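Local coordinates for protein beta-1,4-mannanase (PDB 3VUP) that probably hydrolyses the beta-1,4-linked mannose backbone of mannan, as a TIM-barrel mannanase of the sea hare's digestive fluid, at residues A[143-148]-A[212-217]. Residues are numbered along the deposited sequence; the frame is centred on the assembly and turned at random.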
loop_
_atom_site.group_PDB
_atom_site.type_symbol
_atom_site.label_atom_id
_atom_site.label_comp_id
_atom_site.label_asym_id
_atom_site.label_seq_id
_atom_site.Cartn_x
_atom_site.Cartn_y
_atom_site.Cartn_z
ATOM N N PRO A 143 -11.504 8.482 12.979
ATOM C CA PRO A 143 -11.558 7.717 14.232
ATOM C C PRO A 143 -10.550 6.566 14.312
ATOM O O PRO A 143 -9.946 6.354 15.364
ATOM C CB PRO A 143 -12.996 7.195 14.249
ATOM C CG PRO A 143 -13.765 8.276 13.537
ATOM C CD PRO A 143 -12.854 8.727 12.432
ATOM N N ILE A 144 -10.353 5.846 13.215
ATOM C CA ILE A 144 -9.378 4.761 13.207
ATOM C C ILE A 144 -7.955 5.286 13.429
ATOM O O ILE A 144 -7.220 4.791 14.289
ATOM C CB ILE A 144 -9.452 3.945 11.898
ATOM C CG1 ILE A 144 -10.767 3.155 11.834
ATOM C CG2 ILE A 144 -8.242 3.022 11.782
ATOM C CD1 ILE A 144 -11.076 2.606 10.456
ATOM N N VAL A 145 -7.579 6.293 12.649
ATOM C CA VAL A 145 -6.237 6.857 12.714
ATOM C C VAL A 145 -5.958 7.444 14.089
ATOM O O VAL A 145 -4.870 7.265 14.647
ATOM C CB VAL A 145 -6.054 7.913 11.605
ATOM C CG1 VAL A 145 -4.769 8.707 11.801
ATOM C CG2 VAL A 145 -6.075 7.244 10.236
ATOM N N ASN A 146 -6.945 8.141 14.640
ATOM C CA ASN A 146 -6.793 8.711 15.968
ATOM C C ASN A 146 -6.612 7.642 17.036
ATOM O O ASN A 146 -5.817 7.798 17.961
ATOM C CB ASN A 146 -7.992 9.582 16.317
ATOM C CG ASN A 146 -7.863 10.206 17.682
ATOM O OD1 ASN A 146 -7.010 11.068 17.903
ATOM N ND2 ASN A 146 -8.700 9.769 18.613
ATOM N N HIS A 147 -7.352 6.547 16.904
ATOM C CA HIS A 147 -7.336 5.505 17.920
ATOM C C HIS A 147 -5.961 4.845 18.048
ATOM O O HIS A 147 -5.565 4.431 19.135
ATOM C CB HIS A 147 -8.383 4.445 17.603
ATOM C CG HIS A 147 -8.591 3.465 18.709
ATOM N ND1 HIS A 147 -9.274 3.786 19.861
ATOM C CD2 HIS A 147 -8.193 2.179 18.851
ATOM C CE1 HIS A 147 -9.298 2.733 20.660
ATOM N NE2 HIS A 147 -8.645 1.747 20.073
ATOM N N VAL A 148 -5.242 4.744 16.934
ATOM C CA VAL A 148 -3.921 4.118 16.922
ATOM C C VAL A 148 -2.805 5.136 16.710
ATOM O O VAL A 148 -1.677 4.763 16.381
ATOM C CB VAL A 148 -3.824 2.991 15.864
ATOM C CG1 VAL A 148 -4.867 1.913 16.150
ATOM C CG2 VAL A 148 -3.959 3.541 14.434
ATOM N N LYS A 212 -2.703 12.647 8.084
ATOM C CA LYS A 212 -1.613 13.450 8.631
ATOM C C LYS A 212 -2.041 14.717 9.380
ATOM O O LYS A 212 -1.204 15.426 9.942
ATOM C CB LYS A 212 -0.536 13.698 7.585
ATOM C CG LYS A 212 0.257 12.423 7.317
ATOM C CD LYS A 212 1.408 12.616 6.341
ATOM C CE LYS A 212 0.919 12.667 4.904
ATOM N NZ LYS A 212 2.058 12.788 3.958
ATOM N N THR A 213 -3.338 14.998 9.391
ATOM C CA THR A 213 -3.894 15.993 10.303
ATOM C C THR A 213 -4.160 15.325 11.652
ATOM O O THR A 213 -3.927 15.898 12.710
ATOM C CB THR A 213 -5.228 16.590 9.782
ATOM O OG1 THR A 213 -5.041 17.164 8.487
ATOM C CG2 THR A 213 -5.740 17.669 10.722
ATOM N N THR A 214 -4.643 14.091 11.596
ATOM C CA THR A 214 -5.051 13.357 12.787
ATOM C C THR A 214 -3.863 12.733 13.521
ATOM O O THR A 214 -3.796 12.766 14.752
ATOM C CB THR A 214 -6.084 12.295 12.393
ATOM O OG1 THR A 214 -7.198 12.938 11.768
ATOM C CG2 THR A 214 -6.572 11.530 13.600
ATOM N N ASP A 215 -2.936 12.166 12.753
ATOM C CA ASP A 215 -1.688 11.629 13.286
ATOM C C ASP A 215 -0.556 12.191 12.434
ATOM O O ASP A 215 -0.143 11.574 11.446
ATOM C CB ASP A 215 -1.677 10.100 13.233
ATOM C CG ASP A 215 -0.420 9.500 13.849
ATOM O OD1 ASP A 215 0.469 10.267 14.295
ATOM O OD2 ASP A 215 -0.312 8.251 13.882
ATOM N N PRO A 216 -0.072 13.391 12.795
ATOM C CA PRO A 216 0.896 14.079 11.938
ATOM C C PRO A 216 2.196 13.322 11.707
ATOM O O PRO A 216 2.866 13.591 10.715
ATOM C CB PRO A 216 1.167 15.380 12.687
ATOM C CG PRO A 216 -0.004 15.590 13.546
ATOM C CD PRO A 216 -0.537 14.243 13.904
ATOM N N GLY A 217 2.538 12.395 12.594
ATOM C CA GLY A 217 3.729 11.584 12.423
ATOM C C GLY A 217 3.561 10.298 11.635
ATOM O O GLY A 217 4.530 9.554 11.479
HETATM O O HOH W 1 -2.315 6.572 12.677
HETATM O O HOH W 2 -5.690 13.182 16.741
#
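Neither of the two flat groups, the amide of N146 and the carboxylate of D215, stacks on a side chain across the contact; in both residues CB makes the carbon contact, and an oxygen of the flat group, OD1 of N146 or OD2 of D215, bonds a bridging water. N146 rests its CB on T214 CG2, 3.6 Å away, and its OD1 accepts a hydrogen bond from a water at 2.7 Å. The same water donates to T214 O at 2.8 Å, bridging the amide and the last turn of the other helix. On the D215 carboxylate, OD2 takes a second water at 2.9 Å, which also reaches V145 O in a weak, longer bond of 3.3 Å. OD2 further accepts from G150 N, while OD1 forms a salt bridge with R1, so D215 ties this corner to the N-terminus and to the loop after V148.

Between the two waters lies the apolar part. V145 points CG1 at the other segment, anti to its own N (chi1 169°), where it meets D215 CB at 3.7 Å and T214 CG2 at 3.8 Å. The T214 methyl also sits 3.6 Å from N146 N, so it fits against both V145 and N146. With chi1 at -58°, T214 OG1 turns back to bond A210 O within its own helix, leaving the methyl to face its neighbour. No direct hydrogen bond crosses: two waters and a small patch of carbon contacts join the segments, while V145 also packs inward on W157 of strand 157-161.

Here the C-terminal ends of helices 130-147 and 197-214 meet, just before their chains turn into barrel strands 157-161 and 220-224. Such pairing of consecutive outer helices around a closed parallel sheet of eight strands is characteristic of the TIM barrel, at the end where the strands begin.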